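Local atomic coordinates of sulfate transporter sulfate transporter family protein (Wolinella succinogenes, PDB entry 4DGF), a protein that probably carries sulfate or related anions across the membrane as a SulP-family transporter, this chain being its STAS domain. Residues L22-F34 with P52-D66. Sequence-based numbering, arbitrary orientation. Where two conformers were deposited one is given.
With FMT (formic acid), chain D.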
loop_
_atom_site.group_PDB
_atom_site.type_symbol
_atom_site.label_atom_id
_atom_site.label_comp_id
_atom_site.label_asym_id
_atom_site.label_seq_id
_atom_site.Cartn_x
_atom_site.Cartn_y
_atom_site.Cartn_z
ATOM N N LEU A 22 12.269 -2.432 11.090
ATOM C CA LEU A 22 12.296 -3.880 10.790
ATOM C C LEU A 22 10.883 -4.496 10.845
ATOM O O LEU A 22 10.129 -4.165 11.732
ATOM C CB LEU A 22 13.260 -4.623 11.691
ATOM C CG LEU A 22 14.704 -4.111 11.692
ATOM C CD1 LEU A 22 15.533 -5.090 12.566
ATOM C CD2 LEU A 22 15.305 -3.975 10.309
ATOM N N GLY A 23 10.553 -5.373 9.895
ATOM C CA GLY A 23 9.213 -6.018 9.808
ATOM C C GLY A 23 8.227 -5.235 8.963
ATOM O O GLY A 23 7.107 -5.671 8.839
ATOM N N VAL A 24 8.632 -4.071 8.442
ATOM C CA VAL A 24 7.729 -3.280 7.557
ATOM C C VAL A 24 8.342 -3.445 6.134
ATOM O O VAL A 24 9.531 -3.106 5.879
ATOM C CB VAL A 24 7.760 -1.805 7.968
ATOM C CG1 VAL A 24 6.827 -0.972 7.026
ATOM C CG2 VAL A 24 7.235 -1.661 9.406
ATOM N N GLU A 25 7.559 -3.922 5.188
ATOM C CA GLU A 25 7.992 -3.877 3.802
ATOM C C GLU A 25 7.273 -2.714 3.098
ATOM O O GLU A 25 6.142 -2.348 3.461
ATOM C CB GLU A 25 7.575 -5.163 3.128
ATOM C CG GLU A 25 8.160 -5.333 1.694
ATOM C CD GLU A 25 9.687 -5.035 1.610
ATOM O OE1 GLU A 25 10.386 -6.018 1.903
ATOM O OE2 GLU A 25 10.136 -3.893 1.267
ATOM N N ILE A 26 7.920 -2.167 2.069
ATOM C CA ILE A 26 7.386 -0.998 1.331
ATOM C C ILE A 26 7.476 -1.286 -0.171
ATOM O O ILE A 26 8.488 -1.822 -0.667
ATOM C CB ILE A 26 8.143 0.274 1.719
ATOM C CG1 ILE A 26 7.927 0.581 3.260
ATOM C CG2 ILE A 26 7.647 1.461 0.894
ATOM C CD1 ILE A 26 8.940 1.481 3.842
ATOM N N TYR A 27 6.408 -1.000 -0.876
ATOM C CA TYR A 27 6.396 -1.239 -2.370
ATOM C C TYR A 27 5.864 0.017 -3.000
ATOM O O TYR A 27 4.801 0.505 -2.574
ATOM C CB TYR A 27 5.420 -2.371 -2.653
ATOM C CG TYR A 27 5.347 -2.839 -4.085
ATOM C CD1 TYR A 27 5.927 -4.043 -4.479
ATOM C CD2 TYR A 27 4.696 -2.064 -5.073
ATOM C CE1 TYR A 27 5.910 -4.444 -5.806
ATOM C CE2 TYR A 27 4.664 -2.469 -6.439
ATOM C CZ TYR A 27 5.252 -3.699 -6.793
ATOM O OH TYR A 27 5.204 -4.092 -8.143
ATOM N N GLU A 28 6.633 0.614 -3.905
ATOM C CA GLU A 28 6.240 1.860 -4.522
ATOM C C GLU A 28 5.750 1.589 -5.962
ATOM O O GLU A 28 6.418 0.932 -6.767
ATOM C CB GLU A 28 7.395 2.849 -4.529
ATOM C CG GLU A 28 7.028 4.174 -5.204
ATOM C CD GLU A 28 8.202 5.123 -5.406
ATOM O OE1 GLU A 28 9.302 4.649 -5.698
ATOM O OE2 GLU A 28 8.051 6.369 -5.290
ATOM N N ILE A 29 4.570 2.137 -6.290
ATOM C CA ILE A 29 4.037 1.998 -7.637
ATOM C C ILE A 29 4.550 3.073 -8.510
ATOM O O ILE A 29 4.577 4.263 -8.143
ATOM C CB ILE A 29 2.511 1.986 -7.562
ATOM C CG1 ILE A 29 2.026 0.743 -6.804
ATOM C CG2 ILE A 29 1.933 1.960 -8.964
ATOM C CD1 ILE A 29 0.636 1.009 -6.292
ATOM N N ASN A 30 4.873 2.701 -9.732
ATOM C CA ASN A 30 5.513 3.636 -10.632
ATOM C C ASN A 30 4.610 4.653 -11.410
ATOM O O ASN A 30 5.159 5.498 -12.159
ATOM C CB ASN A 30 6.330 2.788 -11.634
ATOM C CG ASN A 30 5.506 2.442 -12.855
ATOM O OD1 ASN A 30 4.312 2.109 -12.714
ATOM N ND2 ASN A 30 6.103 2.552 -14.057
ATOM N N GLY A 31 3.278 4.577 -11.253
ATOM C CA GLY A 31 2.387 5.483 -12.034
ATOM C C GLY A 31 0.971 5.045 -11.972
ATOM O O GLY A 31 0.598 4.324 -11.082
ATOM N N PRO A 32 0.179 5.295 -13.001
ATOM C CA PRO A 32 -1.215 4.790 -13.114
ATOM C C PRO A 32 -1.305 3.320 -12.828
ATOM O O PRO A 32 -0.433 2.588 -13.310
ATOM C CB PRO A 32 -1.550 5.081 -14.582
ATOM C CG PRO A 32 -0.852 6.382 -14.767
ATOM C CD PRO A 32 0.525 6.151 -14.154
ATOM N N PHE A 33 -2.272 2.902 -12.010
ATOM C CA PHE A 33 -2.294 1.483 -11.590
ATOM C C PHE A 33 -3.214 0.749 -12.516
ATOM O O PHE A 33 -4.431 0.522 -12.247
ATOM C CB PHE A 33 -2.735 1.498 -10.130
ATOM C CG PHE A 33 -2.645 0.172 -9.417
ATOM C CD1 PHE A 33 -2.651 0.177 -8.009
ATOM C CD2 PHE A 33 -2.561 -1.048 -10.089
ATOM C CE1 PHE A 33 -2.632 -1.004 -7.269
ATOM C CE2 PHE A 33 -2.533 -2.202 -9.378
ATOM C CZ PHE A 33 -2.605 -2.150 -7.941
ATOM N N PHE A 34 -2.628 0.341 -13.647
ATOM C CA PHE A 34 -3.342 -0.368 -14.672
ATOM C C PHE A 34 -2.734 -1.809 -14.794
ATOM O O PHE A 34 -2.154 -2.310 -13.808
ATOM C CB PHE A 34 -3.309 0.347 -16.064
ATOM C CG PHE A 34 -3.844 1.731 -16.092
ATOM C CD1 PHE A 34 -4.851 2.124 -15.176
ATOM C CD2 PHE A 34 -3.369 2.712 -17.073
ATOM C CE1 PHE A 34 -5.327 3.453 -15.198
ATOM C CE2 PHE A 34 -3.922 4.003 -17.097
ATOM C CZ PHE A 34 -4.892 4.370 -16.104
ATOM N N PRO A 52 6.268 -9.895 6.138
ATOM C CA PRO A 52 6.289 -8.626 6.853
ATOM C C PRO A 52 5.080 -8.525 7.829
ATOM O O PRO A 52 4.021 -9.036 7.567
ATOM C CB PRO A 52 6.197 -7.576 5.732
ATOM C CG PRO A 52 5.760 -8.312 4.509
ATOM C CD PRO A 52 6.295 -9.717 4.672
ATOM N N LYS A 53 5.247 -7.798 8.930
ATOM C CA LYS A 53 4.147 -7.538 9.833
ATOM C C LYS A 53 3.240 -6.475 9.199
ATOM O O LYS A 53 1.997 -6.446 9.458
ATOM C CB LYS A 53 4.698 -6.980 11.147
ATOM C CG LYS A 53 5.723 -7.889 11.846
ATOM C CD LYS A 53 6.176 -7.215 13.132
ATOM C CE LYS A 53 7.451 -7.829 13.709
ATOM N NZ LYS A 53 7.186 -9.247 14.073
ATOM N N VAL A 54 3.904 -5.551 8.472
ATOM C CA VAL A 54 3.179 -4.351 7.878
ATOM C C VAL A 54 3.715 -4.199 6.459
ATOM O O VAL A 54 4.928 -4.328 6.260
ATOM C CB VAL A 54 3.449 -3.060 8.632
ATOM C CG1 VAL A 54 2.675 -1.867 8.074
ATOM C CG2 VAL A 54 3.124 -3.180 10.156
ATOM N N PHE A 55 2.809 -3.912 5.499
ATOM C CA PHE A 55 3.185 -3.716 4.146
ATOM C C PHE A 55 2.631 -2.361 3.766
ATOM O O PHE A 55 1.386 -2.168 3.867
ATOM C CB PHE A 55 2.591 -4.862 3.236
ATOM C CG PHE A 55 3.111 -4.919 1.877
ATOM C CD1 PHE A 55 4.026 -5.919 1.521
ATOM C CD2 PHE A 55 2.739 -3.924 0.960
ATOM C CE1 PHE A 55 4.643 -5.888 0.223
ATOM C CE2 PHE A 55 3.244 -3.980 -0.373
ATOM C CZ PHE A 55 4.197 -4.986 -0.707
ATOM N N ILE A 56 3.513 -1.484 3.260
ATOM C CA ILE A 56 3.076 -0.154 2.856
ATOM C C ILE A 56 3.113 -0.120 1.349
ATOM O O ILE A 56 4.158 -0.305 0.718
ATOM C CB ILE A 56 3.970 0.958 3.460
ATOM C CG1 ILE A 56 4.029 0.800 4.975
ATOM C CG2 ILE A 56 3.439 2.368 2.997
ATOM C CD1 ILE A 56 4.809 1.847 5.713
ATOM N N LEU A 57 1.963 0.199 0.755
ATOM C CA LEU A 57 1.956 0.399 -0.672
ATOM C C LEU A 57 1.973 1.912 -0.905
ATOM O O LEU A 57 0.996 2.637 -0.437
ATOM C CB LEU A 57 0.629 -0.200 -1.161
ATOM C CG LEU A 57 0.587 -0.449 -2.598
ATOM C CD1 LEU A 57 1.560 -1.531 -3.083
ATOM C CD2 LEU A 57 -0.830 -0.982 -2.913
ATOM N N ARG A 58 3.086 2.400 -1.456
ATOM C CA ARG A 58 3.252 3.782 -1.716
ATOM C C ARG A 58 2.578 4.199 -2.998
ATOM O O ARG A 58 3.020 3.750 -4.117
ATOM C CB ARG A 58 4.777 4.234 -1.791
ATOM C CG ARG A 58 5.412 4.030 -0.411
ATOM C CD ARG A 58 6.743 4.747 -0.293
ATOM N NE ARG A 58 6.551 6.218 -0.363
ATOM C CZ ARG A 58 7.510 7.132 -0.309
ATOM N NH1 ARG A 58 8.810 6.790 -0.118
ATOM N NH2 ARG A 58 7.145 8.403 -0.324
HETATM N N MSE A 59 1.673 5.159 -2.877
HETATM C CA MSE A 59 0.779 5.459 -4.014
HETATM C C MSE A 59 0.881 6.923 -4.377
HETATM O O MSE A 59 -0.023 7.460 -5.013
HETATM C CB MSE A 59 -0.674 5.020 -3.645
HETATM C CG MSE A 59 -0.764 3.521 -3.286
HETATM SE SE MSE A 59 -2.628 2.960 -3.151
HETATM C CE MSE A 59 -2.907 2.533 -5.096
ATOM N N ARG A 60 1.958 7.603 -3.991
ATOM C CA ARG A 60 2.072 9.053 -4.380
ATOM C C ARG A 60 2.149 9.334 -5.861
ATOM O O ARG A 60 1.823 10.473 -6.306
ATOM C CB ARG A 60 3.335 9.716 -3.724
ATOM C CG ARG A 60 4.627 8.970 -4.140
ATOM C CD ARG A 60 5.806 9.673 -3.385
ATOM N NE ARG A 60 7.043 8.944 -3.642
ATOM C CZ ARG A 60 8.272 9.470 -3.525
ATOM N NH1 ARG A 60 8.408 10.754 -3.189
ATOM N NH2 ARG A 60 9.357 8.720 -3.757
ATOM N N ARG A 61 2.540 8.324 -6.638
ATOM C CA ARG A 61 2.658 8.442 -8.121
ATOM C C ARG A 61 1.399 7.938 -8.815
ATOM O O ARG A 61 1.385 7.813 -10.072
ATOM C CB ARG A 61 3.800 7.574 -8.667
ATOM C CG ARG A 61 5.110 7.915 -7.983
ATOM C CD ARG A 61 6.278 7.231 -8.670
ATOM N NE ARG A 61 7.477 7.180 -7.805
ATOM C CZ ARG A 61 8.660 6.710 -8.219
ATOM N NH1 ARG A 61 8.848 6.385 -9.514
ATOM N NH2 ARG A 61 9.709 6.616 -7.382
ATOM N N VAL A 62 0.361 7.666 -8.053
ATOM C CA VAL A 62 -0.776 6.949 -8.662
ATOM C C VAL A 62 -1.976 7.929 -8.595
ATOM O O VAL A 62 -2.639 8.042 -7.533
ATOM C CB VAL A 62 -1.108 5.753 -7.835
ATOM C CG1 VAL A 62 -2.193 4.975 -8.559
ATOM C CG2 VAL A 62 0.095 4.833 -7.705
ATOM N N PRO A 63 -2.298 8.581 -9.734
ATOM C CA PRO A 63 -3.547 9.306 -9.710
ATOM C C PRO A 63 -4.822 8.590 -10.096
ATOM O O PRO A 63 -5.951 9.149 -9.820
ATOM C CB PRO A 63 -3.293 10.482 -10.684
ATOM C CG PRO A 63 -2.257 9.953 -11.651
ATOM C CD PRO A 63 -1.547 8.756 -11.004
ATOM N N VAL A 64 -4.709 7.379 -10.682
ATOM C CA VAL A 64 -5.809 6.761 -11.343
ATOM C C VAL A 64 -5.518 5.261 -11.194
ATOM O O VAL A 64 -4.338 4.827 -11.089
ATOM C CB VAL A 64 -5.930 7.137 -12.916
ATOM C CG1 VAL A 64 -6.361 8.586 -13.073
ATOM C CG2 VAL A 64 -4.659 6.870 -13.651
ATOM N N ILE A 65 -6.580 4.502 -11.131
ATOM C CA ILE A 65 -6.555 3.030 -11.115
ATOM C C ILE A 65 -7.763 2.545 -11.979
ATOM O O ILE A 65 -8.903 3.127 -11.865
ATOM C CB ILE A 65 -6.632 2.580 -9.648
ATOM C CG1 ILE A 65 -6.596 1.039 -9.486
ATOM C CG2 ILE A 65 -7.896 3.206 -9.050
ATOM C CD1 ILE A 65 -6.386 0.695 -8.070
ATOM N N ASP A 66 -7.539 1.495 -12.817
ATOM C CA ASP A 66 -8.707 1.034 -13.559
ATOM C C ASP A 66 -9.266 -0.271 -12.944
ATOM O O ASP A 66 -8.891 -0.641 -11.792
ATOM C CB ASP A 66 -8.250 0.802 -14.980
ATOM C CG ASP A 66 -7.460 -0.509 -15.170
ATOM O OD1 ASP A 66 -6.754 -0.942 -14.208
ATOM O OD2 ASP A 66 -7.406 -1.076 -16.324
HETATM C C FMT D . 5.408 -0.906 -9.577
HETATM O O1 FMT D . 5.094 -2.061 -9.912
HETATM O O2 FMT D . 5.180 -0.019 -10.492
HETATM O O HOH W 1 3.663 5.641 -5.962
HETATM O O HOH W 2 7.467 7.272 -11.649
#
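Strands 24-28 and 54-58 run parallel with axes 4.7 Å apart at their closest, joined by hydrogen bonds in which E25 and Y27 each use both N and O; the one from I56 N to E25 O measures 2.8 Å. After E28 and R58 the strand register ends, I29 N still bonding R58 O, and the backbones pair again two residues out of step at F33 and I65, where F33 N donates almost straight to V64 O (178°). On one face of the sheet, V24, I26, V54 and I56 pack with the aliphatic part of R58, whose CD lies 3.6 Å from I26 CG2. On the other, F55 lies beside Y27, its ring atom CZ 3.5 Å from Y27 CB, and L57 CD1 approaches Y27 CD2. Y27 OH and N30 N, with R40 NE, hydrogen-bond a formic acid molecule, probably from the crystallisation liquor. In one of its two conformers E28 reaches out with CG anti to the backbone N (chi1 179°) and an extended chain, which brings its carboxylate to R60 and R61. There R60 grips OE2 side-on through NE and NH2, both from the same face of the carboxylate; the very close approach of R61 NH2 is doubtful in detail. R60 NH2 also pairs with D11. Nearby, a water accepts from R61 N and donates to I29 O and R58 O. Farther along, I65 CD1 sits over the F33 ring face in a CH-pi contact, 4.2 Å from its centroid. V64 CG2 touches F34 CZ at 3.5 Å. Strands 24-28 and 54-58 belong to one beta-alpha-beta unit, with helix 35-41 between them. Strand 54-58 is central, hydrogen-bonded on its other edge to strand 86-90; helix 118-130 packs on V54 and I56, F76 of helix 67-83 meets F55 edge-to-face, and D66 caps that helix through G69 N.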